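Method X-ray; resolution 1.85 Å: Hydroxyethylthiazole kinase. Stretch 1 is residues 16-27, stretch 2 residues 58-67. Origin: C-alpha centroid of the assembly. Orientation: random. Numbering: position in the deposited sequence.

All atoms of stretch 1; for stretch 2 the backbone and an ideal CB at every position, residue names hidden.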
# COMPACT_ATOMS: atom_id res chain seq x y z
N PRO A 16 -22.08 0.31 6.72
CA PRO A 16 -22.15 -0.57 5.55
C PRO A 16 -20.82 -1.23 5.17
O PRO A 16 -19.74 -0.66 5.40
CB PRO A 16 -22.65 0.37 4.45
CG PRO A 16 -22.02 1.68 4.83
CD PRO A 16 -22.25 1.73 6.33
N LEU A 17 -20.90 -2.43 4.61
CA LEU A 17 -19.72 -3.17 4.16
C LEU A 17 -19.56 -2.83 2.68
O LEU A 17 -20.46 -3.09 1.88
CB LEU A 17 -19.92 -4.68 4.34
CG LEU A 17 -18.81 -5.59 3.80
CD1 LEU A 17 -17.48 -5.24 4.47
CD2 LEU A 17 -19.16 -7.05 4.07
N VAL A 18 -18.43 -2.23 2.32
CA VAL A 18 -18.20 -1.84 0.94
C VAL A 18 -17.12 -2.71 0.31
O VAL A 18 -15.95 -2.66 0.70
CB VAL A 18 -17.78 -0.35 0.86
CG1 VAL A 18 -17.59 0.06 -0.60
CG2 VAL A 18 -18.84 0.52 1.53
N HIS A 19 -17.54 -3.52 -0.66
CA HIS A 19 -16.64 -4.42 -1.36
C HIS A 19 -15.86 -3.68 -2.45
O HIS A 19 -16.46 -3.10 -3.36
CB HIS A 19 -17.45 -5.56 -1.99
CG HIS A 19 -16.63 -6.52 -2.80
ND1 HIS A 19 -17.20 -7.45 -3.64
CD2 HIS A 19 -15.29 -6.69 -2.89
CE1 HIS A 19 -16.25 -8.15 -4.22
NE2 HIS A 19 -15.08 -7.72 -3.78
N ASN A 20 -14.53 -3.70 -2.35
CA ASN A 20 -13.68 -3.03 -3.33
C ASN A 20 -12.87 -4.00 -4.18
O ASN A 20 -12.20 -4.89 -3.65
CB ASN A 20 -12.68 -2.09 -2.63
CG ASN A 20 -13.35 -0.91 -1.95
OD1 ASN A 20 -13.22 0.23 -2.38
ND2 ASN A 20 -14.07 -1.19 -0.86
N ILE A 21 -12.96 -3.84 -5.49
CA ILE A 21 -12.17 -4.61 -6.44
C ILE A 21 -11.42 -3.41 -6.98
O ILE A 21 -11.88 -2.73 -7.90
CB ILE A 21 -13.04 -5.27 -7.52
CG1 ILE A 21 -14.06 -6.19 -6.85
CG2 ILE A 21 -12.16 -6.06 -8.48
CD1 ILE A 21 -15.05 -6.82 -7.80
N THR A 22 -10.27 -3.13 -6.38
CA THR A 22 -9.54 -1.93 -6.71
C THR A 22 -8.08 -2.06 -7.16
O THR A 22 -7.61 -3.16 -7.44
CB THR A 22 -9.66 -0.98 -5.49
OG1 THR A 22 -9.20 0.33 -5.82
CG2 THR A 22 -8.87 -1.54 -4.30
N ASN A 23 -7.38 -0.93 -7.25
CA ASN A 23 -6.00 -0.95 -7.72
C ASN A 23 -4.96 -1.03 -6.60
O ASN A 23 -5.22 -0.65 -5.46
CB ASN A 23 -5.73 0.26 -8.65
CG ASN A 23 -5.52 1.56 -7.91
OD1 ASN A 23 -4.56 1.72 -7.17
ND2 ASN A 23 -6.43 2.52 -8.12
N PHE A 24 -3.78 -1.55 -6.94
CA PHE A 24 -2.71 -1.76 -5.98
C PHE A 24 -2.19 -0.54 -5.24
O PHE A 24 -1.70 -0.66 -4.12
CB PHE A 24 -1.53 -2.45 -6.67
CG PHE A 24 -1.90 -3.77 -7.29
CD1 PHE A 24 -2.45 -4.78 -6.51
CD2 PHE A 24 -1.69 -4.00 -8.65
CE1 PHE A 24 -2.81 -6.01 -7.08
CE2 PHE A 24 -2.05 -5.21 -9.23
CZ PHE A 24 -2.60 -6.22 -8.44
N VAL A 25 -2.31 0.63 -5.85
CA VAL A 25 -1.82 1.85 -5.24
C VAL A 25 -2.73 2.36 -4.12
O VAL A 25 -2.27 3.01 -3.19
CB VAL A 25 -1.67 2.97 -6.30
CG1 VAL A 25 -1.14 4.25 -5.65
CG2 VAL A 25 -0.74 2.51 -7.40
N VAL A 26 -4.02 2.04 -4.21
CA VAL A 26 -4.98 2.55 -3.22
C VAL A 26 -5.61 1.53 -2.28
O VAL A 26 -6.57 1.85 -1.57
CB VAL A 26 -6.10 3.33 -3.93
CG1 VAL A 26 -5.48 4.35 -4.89
CG2 VAL A 26 -7.02 2.37 -4.68
N MET A 27 -5.08 0.31 -2.26
CA MET A 27 -5.61 -0.75 -1.41
C MET A 27 -5.76 -0.35 0.06
O MET A 27 -6.85 -0.43 0.63
CB MET A 27 -4.71 -1.99 -1.49
CG MET A 27 -4.83 -2.80 -2.78
SD MET A 27 -6.24 -3.94 -2.76
CE MET A 27 -6.24 -4.50 -4.49
N UNK A 58 -22.73 -4.44 0.88
CA UNK A 58 -23.87 -3.55 0.73
C UNK A 58 -23.68 -2.67 -0.50
O UNK A 58 -24.61 -2.01 -0.97
CB UNK A 58 -24.06 -2.69 1.98
N UNK A 59 -22.46 -2.67 -1.03
CA UNK A 59 -22.13 -1.89 -2.21
C UNK A 59 -20.82 -2.41 -2.78
O UNK A 59 -20.01 -3.01 -2.06
CB UNK A 59 -22.04 -0.40 -1.88
N UNK A 60 -20.61 -2.19 -4.07
CA UNK A 60 -19.40 -2.64 -4.74
C UNK A 60 -18.71 -1.47 -5.44
O UNK A 60 -19.35 -0.72 -6.18
CB UNK A 60 -19.72 -3.75 -5.74
N UNK A 61 -17.42 -1.31 -5.18
CA UNK A 61 -16.63 -0.24 -5.80
C UNK A 61 -15.60 -0.88 -6.72
O UNK A 61 -14.80 -1.72 -6.29
CB UNK A 61 -15.95 0.64 -4.75
N UNK A 62 -15.63 -0.49 -7.99
CA UNK A 62 -14.69 -1.02 -8.99
C UNK A 62 -13.76 0.11 -9.42
O UNK A 62 -14.20 1.18 -9.82
CB UNK A 62 -15.43 -1.61 -10.19
N UNK A 63 -12.46 -0.15 -9.33
CA UNK A 63 -11.43 0.83 -9.68
C UNK A 63 -10.42 0.13 -10.59
O UNK A 63 -9.74 -0.80 -10.16
CB UNK A 63 -10.75 1.40 -8.43
N UNK A 64 -10.31 0.59 -11.83
CA UNK A 64 -9.41 -0.02 -12.81
C UNK A 64 -7.99 0.53 -12.88
O UNK A 64 -7.28 0.28 -13.85
CB UNK A 64 -10.04 0.12 -14.20
N UNK A 65 -7.58 1.27 -11.85
CA UNK A 65 -6.26 1.88 -11.82
C UNK A 65 -5.05 1.04 -12.22
O UNK A 65 -4.12 1.54 -12.85
CB UNK A 65 -6.02 2.39 -10.40
N UNK A 66 -5.04 -0.23 -11.83
CA UNK A 66 -3.92 -1.12 -12.15
C UNK A 66 -4.45 -2.45 -12.68
O UNK A 66 -3.97 -3.51 -12.29
CB UNK A 66 -3.04 -1.35 -10.92
N UNK A 67 -5.42 -2.39 -13.58
CA UNK A 67 -6.01 -3.61 -14.12
C UNK A 67 -5.13 -4.42 -15.07
O UNK A 67 -4.11 -3.95 -15.56
CB UNK A 67 -7.30 -3.24 -14.85

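Strand 59-63 runs parallel to strand 17-21, and backbone hydrogen bonds between H19 or I21 and positions 59, 61 and 63 hold the two together. At position 58 the backbone N donates to L17 O (2.8 Å), and CA-to-CB points toward stretch 1, where the ideal CB lies 3.6 Å from L17 O. The N of L17 offers a donor nearby, which favours a short acceptor such as Asp or Asn. The residue is D58; its OD2 accepts from L17 N at 2.9 Å and nearly straight, so backbone and side chain together hold both polar groups of L17.

Position 59 accepts from H19 N through its O (2.9 Å). Its CB lies on the sheet face shared with V18, 4.6 Å from V18 CG1, and a small or modest apolar group would suit. It is A59, which adds little beyond its backbone.

Position 60 turns to the face of H19 and I21. An aliphatic side chain fits, and several would do. V60 rests its CG2 4.3 Å from H19 ND1 and its CG1 4.5 Å from I21 CD1.

Position 61 is gripped by two backbone bonds, its N to H19 O (2.7 Å) and I21 N to its O (2.9 Å). Its CB is 3.6 Å from N20 OD1 and 4.5 Å from V18 CG1, so a beta-branched aliphatic or Thr is plausible. V61 takes the apolar option, packing CG2 3.6 Å from V18 CG1.

Position 62 shares the face of H19 and I21, but its CB keeps 4.4 Å from I21 O, so Ile, Val or Leu would suit, and others too. I62 offers stretch 1 chiefly backbone, its CA lying 3.5 Å from I21 O in a CA-H...O contact.

At position 63 the N donates to I21 O (3.0 Å), and CB sits a tight 3.2 Å from T22 OG1. With the side-chain ND2 of N23 close by, a polar side chain with an acceptor, such as Asn or Asp, is attractive. N63 accepts from N23 ND2 at its OD1 (2.8 Å), and the same OD1 accepts from the backbone N of position 65 (2.9 Å), tying the strand end to the following turn.

Position 64 points away and is unconstrained by stretch 1; it is I64.

At position 65 an ideal CB would fall 2.3 Å from N23 ND2, a clash that calls for glycine. G65 lets its CA approach N23 CB to 3.6 Å.

Position 66 points toward N23 and F24, its CB 3.7 Å from F24 CD2, with F24 N available as a donor; Ser or Thr would answer it. T66 accepts from F24 N through OG1 (3.0 Å), while a water links OG1 (2.9 Å) to T22 O (3.0 Å).

Position 67 points away, and L67 makes no contact with stretch 1.

Stretch 2 58-67: DAVVINIGTL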
# COMPACT_ATOMS: atom_id res chain seq x y z
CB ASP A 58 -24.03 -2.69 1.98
CG ASP A 58 -24.34 -3.52 3.21
OD1 ASP A 58 -25.34 -4.26 3.17
OD2 ASP A 58 -23.58 -3.44 4.20
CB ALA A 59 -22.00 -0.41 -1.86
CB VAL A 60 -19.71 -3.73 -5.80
CG1 VAL A 60 -18.43 -4.17 -6.50
CG2 VAL A 60 -20.38 -4.93 -5.13
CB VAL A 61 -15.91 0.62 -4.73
CG1 VAL A 61 -14.97 1.63 -5.40
CG2 VAL A 61 -16.94 1.35 -3.87
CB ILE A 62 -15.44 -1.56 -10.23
CG1 ILE A 62 -16.32 -2.75 -9.81
CG2 ILE A 62 -14.44 -2.00 -11.29
CD1 ILE A 62 -17.25 -3.25 -10.91
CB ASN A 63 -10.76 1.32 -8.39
CG ASN A 63 -9.75 2.41 -8.63
OD1 ASN A 63 -8.90 2.29 -9.51
ND2 ASN A 63 -9.82 3.48 -7.84
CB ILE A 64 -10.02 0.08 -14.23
CG1 ILE A 64 -10.08 1.55 -14.67
CG2 ILE A 64 -11.41 -0.52 -14.25
CD1 ILE A 64 -10.58 1.76 -16.09
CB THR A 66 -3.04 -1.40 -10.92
OG1 THR A 66 -3.84 -1.97 -9.88
CG2 THR A 66 -2.39 -0.11 -10.41
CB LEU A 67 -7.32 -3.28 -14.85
CG LEU A 67 -7.38 -2.19 -15.94
CD1 LEU A 67 -6.01 -1.89 -16.52
CD2 LEU A 67 -8.35 -2.65 -17.02
O HOH W 1 -5.79 -4.10 -9.57
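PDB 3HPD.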